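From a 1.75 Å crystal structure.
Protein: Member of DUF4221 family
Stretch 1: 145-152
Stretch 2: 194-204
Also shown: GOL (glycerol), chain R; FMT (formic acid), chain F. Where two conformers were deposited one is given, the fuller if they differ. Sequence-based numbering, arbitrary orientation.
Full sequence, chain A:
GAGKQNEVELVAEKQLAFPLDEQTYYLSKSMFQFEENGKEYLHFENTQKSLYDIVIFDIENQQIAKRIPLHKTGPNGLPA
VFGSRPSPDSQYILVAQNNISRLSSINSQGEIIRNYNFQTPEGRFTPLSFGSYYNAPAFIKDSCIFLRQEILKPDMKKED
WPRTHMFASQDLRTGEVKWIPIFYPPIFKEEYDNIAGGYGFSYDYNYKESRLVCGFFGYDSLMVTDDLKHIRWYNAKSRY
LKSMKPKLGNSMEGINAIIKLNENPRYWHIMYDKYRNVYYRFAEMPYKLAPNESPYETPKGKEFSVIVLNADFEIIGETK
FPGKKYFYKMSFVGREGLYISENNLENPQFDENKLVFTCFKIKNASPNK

Stretch 1 145-152: IFLRQEIL
Stretch 2, residues 194-204: NIAGGYGFSYD

No direct hydrogen bond joins the two stretches; two waters and a glycerol make the polar links around Arg 148. Strands 145-148 and 201-204 run nearly antiparallel (158°), their axes 9.4 Å apart, too far for backbone pairing; Arg 148 CA lies 8.8 Å from Tyr 203 CA, and Glu 150 CA 8.6 Å from Gly 200 CA. The CA-to-CB bond of Arg 148 (phi/psi -62/148) points toward stretch 2, with chi1-chi3 all t and chi4 -87°. Arg 148 CD lies over the face of the Phe 201 ring (p, chi2 -88°), 3.9 Å from its centroid, while Arg 148 CB comes 4.1 Å from Tyr 203 CE1 (p, chi2 -87°). The guanidinium is held from its own stretch by a salt bridge, Arg 148 NH1 to Glu 150 OE2 (chi1 m, chi2 t, chi3 5°), 3.1 Å. Water 2 accepts from Arg 148 NH2 (2.8 Å) and donates to Tyr 199 O (2.8 Å); water 1 joins Arg 148 N (3.1 Å) to Tyr 203 OH (2.6 Å). Glycerol O2 takes a weak bond from Arg 148 NH2 (2.9 Å), and its O3 accepts from Tyr 199 N (3.1 Å). Ile 151 (p, t) covers one face of the Tyr 199 ring (p, chi2 -87°) with CG2, opposite glycerol O3; Ile 151 CD1 meets Ile 195 CD1 (m, t) at 3.9 Å.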

# COMPACT_ATOMS: atom_id res chain seq x y z
N ILE A 145 13.22 10.11 -4.32
CA ILE A 145 12.18 9.14 -3.97
C ILE A 145 11.87 9.29 -2.48
O ILE A 145 12.77 9.32 -1.67
CB ILE A 145 12.57 7.72 -4.31
CG1 ILE A 145 11.36 6.79 -4.05
CG2 ILE A 145 13.83 7.27 -3.57
CD1 ILE A 145 11.54 5.41 -4.52
N PHE A 146 10.58 9.37 -2.16
CA PHE A 146 10.06 9.57 -0.81
C PHE A 146 9.42 8.30 -0.36
O PHE A 146 8.61 7.70 -1.10
CB PHE A 146 9.02 10.65 -0.82
CG PHE A 146 9.58 12.02 -1.00
CD1 PHE A 146 10.09 12.43 -2.24
CD2 PHE A 146 9.57 12.93 0.06
CE1 PHE A 146 10.59 13.71 -2.40
CE2 PHE A 146 10.09 14.22 -0.12
CZ PHE A 146 10.58 14.59 -1.33
N LEU A 147 9.75 7.90 0.86
CA LEU A 147 9.40 6.60 1.46
C LEU A 147 8.89 6.81 2.90
O LEU A 147 9.43 7.65 3.59
CB LEU A 147 10.65 5.71 1.62
CG LEU A 147 11.35 5.03 0.43
CD1 LEU A 147 11.75 3.62 0.82
CD2 LEU A 147 10.51 4.98 -0.79
N ARG A 148 7.99 5.95 3.36
CA ARG A 148 7.62 5.93 4.76
C ARG A 148 8.81 5.58 5.62
O ARG A 148 9.67 4.78 5.23
CB ARG A 148 6.50 4.88 4.97
CG ARG A 148 6.20 4.51 6.39
CD ARG A 148 4.93 3.64 6.45
NE ARG A 148 4.76 3.06 7.77
CZ ARG A 148 5.29 1.91 8.19
NH1 ARG A 148 6.07 1.17 7.41
NH2 ARG A 148 5.04 1.52 9.44
N GLN A 149 8.83 6.14 6.82
CA GLN A 149 9.81 5.78 7.82
C GLN A 149 9.12 5.29 9.11
O GLN A 149 8.06 5.81 9.49
CB GLN A 149 10.72 6.96 8.10
CG GLN A 149 11.63 7.24 6.91
CD GLN A 149 12.71 6.20 6.76
OE1 GLN A 149 13.71 6.21 7.49
NE2 GLN A 149 12.53 5.30 5.82
N GLU A 150 9.73 4.27 9.71
CA GLU A 150 9.21 3.70 10.96
C GLU A 150 9.91 4.36 12.17
O GLU A 150 10.80 5.21 12.00
CB GLU A 150 9.36 2.16 10.93
CG GLU A 150 8.45 1.46 9.86
CD GLU A 150 8.51 -0.07 9.91
OE1 GLU A 150 9.18 -0.59 10.82
OE2 GLU A 150 7.89 -0.76 9.05
N ILE A 151 9.50 4.00 13.39
CA ILE A 151 10.10 4.57 14.60
C ILE A 151 11.57 4.14 14.82
O ILE A 151 11.96 3.06 14.43
CB ILE A 151 9.24 4.25 15.86
CG1 ILE A 151 9.15 2.74 16.06
CG2 ILE A 151 7.85 4.88 15.69
CD1 ILE A 151 8.45 2.30 17.34
N LEU A 152 12.36 5.00 15.46
CA LEU A 152 13.81 4.78 15.55
C LEU A 152 14.25 4.23 16.90
O LEU A 152 15.44 4.09 17.17
CB LEU A 152 14.56 6.07 15.23
CG LEU A 152 14.56 6.52 13.75
CD1 LEU A 152 15.41 7.79 13.59
CD2 LEU A 152 15.01 5.38 12.79
N ASN A 194 8.33 -2.28 24.32
CA ASN A 194 8.41 -2.74 22.94
C ASN A 194 7.03 -2.82 22.28
O ASN A 194 6.12 -3.52 22.77
CB ASN A 194 9.13 -4.09 22.85
CG ASN A 194 10.59 -4.01 23.33
OD1 ASN A 194 11.51 -3.80 22.54
ND2 ASN A 194 10.79 -4.16 24.64
N ILE A 195 6.90 -2.11 21.17
CA ILE A 195 5.62 -1.96 20.47
C ILE A 195 5.45 -3.06 19.45
O ILE A 195 6.36 -3.31 18.64
CB ILE A 195 5.52 -0.57 19.77
CG1 ILE A 195 5.52 0.55 20.80
CG2 ILE A 195 4.26 -0.48 18.87
CD1 ILE A 195 5.89 1.89 20.20
N ALA A 196 4.28 -3.70 19.48
CA ALA A 196 3.95 -4.84 18.60
C ALA A 196 3.33 -4.39 17.28
O ALA A 196 3.40 -5.12 16.28
CB ALA A 196 2.98 -5.80 19.32
N GLY A 197 2.74 -3.21 17.27
CA GLY A 197 2.23 -2.58 16.01
C GLY A 197 1.24 -1.51 16.42
O GLY A 197 1.19 -1.14 17.60
N GLY A 198 0.41 -1.04 15.48
CA GLY A 198 -0.67 -0.10 15.81
C GLY A 198 -0.46 1.30 15.27
O GLY A 198 -1.37 2.12 15.29
N TYR A 199 0.74 1.60 14.76
CA TYR A 199 1.05 2.95 14.29
C TYR A 199 1.23 3.00 12.77
O TYR A 199 1.74 3.97 12.24
CB TYR A 199 2.27 3.54 15.00
CG TYR A 199 3.55 2.79 14.81
CD1 TYR A 199 3.88 1.73 15.64
CD2 TYR A 199 4.45 3.14 13.80
CE1 TYR A 199 5.05 1.02 15.47
CE2 TYR A 199 5.63 2.42 13.63
CZ TYR A 199 5.92 1.36 14.47
OH TYR A 199 7.08 0.63 14.34
N GLY A 200 0.74 1.99 12.08
CA GLY A 200 0.84 1.93 10.64
C GLY A 200 -0.02 2.95 9.95
O GLY A 200 -1.06 3.41 10.48
N PHE A 201 0.38 3.28 8.72
CA PHE A 201 -0.44 4.12 7.86
C PHE A 201 -0.26 3.76 6.41
O PHE A 201 0.78 3.23 6.02
CB PHE A 201 -0.17 5.61 8.05
CG PHE A 201 1.22 6.07 7.64
CD1 PHE A 201 2.27 6.04 8.54
CD2 PHE A 201 1.44 6.62 6.38
CE1 PHE A 201 3.53 6.52 8.19
CE2 PHE A 201 2.70 7.10 6.02
CZ PHE A 201 3.74 7.03 6.91
N SER A 202 -1.28 4.05 5.62
CA SER A 202 -1.24 3.98 4.17
C SER A 202 -1.15 5.40 3.65
O SER A 202 -1.51 6.37 4.34
CB SER A 202 -2.50 3.26 3.66
OG SER A 202 -2.64 3.28 2.24
N TYR A 203 -0.66 5.58 2.43
CA TYR A 203 -0.58 6.93 1.87
C TYR A 203 -0.69 6.81 0.36
O TYR A 203 -0.49 5.75 -0.23
CB TYR A 203 0.72 7.65 2.29
CG TYR A 203 1.99 7.03 1.77
CD1 TYR A 203 2.61 6.01 2.46
CD2 TYR A 203 2.55 7.45 0.58
CE1 TYR A 203 3.76 5.38 1.99
CE2 TYR A 203 3.70 6.87 0.09
CZ TYR A 203 4.30 5.82 0.78
OH TYR A 203 5.44 5.23 0.30
N ASP A 204 -1.01 7.93 -0.27
CA ASP A 204 -0.94 8.03 -1.70
C ASP A 204 -0.55 9.46 -2.06
O ASP A 204 -0.63 10.36 -1.23
CB ASP A 204 -2.26 7.63 -2.36
CG ASP A 204 -2.07 7.01 -3.75
OD1 ASP A 204 -0.98 7.15 -4.37
OD2 ASP A 204 -3.03 6.34 -4.22
C1 GOL R . 5.00 -1.98 12.59
O1 GOL R . 6.10 -2.52 11.90
C2 GOL R . 3.92 -1.50 11.61
O2 GOL R . 4.43 -1.22 10.31
C3 GOL R . 3.26 -0.24 12.16
O3 GOL R . 2.70 -0.46 13.45
C FMT F . -0.19 -1.50 12.17
O1 FMT F . 0.56 -2.21 12.83
O2 FMT F . -0.73 -0.50 12.63
O HOH W 1 6.78 3.57 1.80
O HOH W 2 3.89 3.82 10.45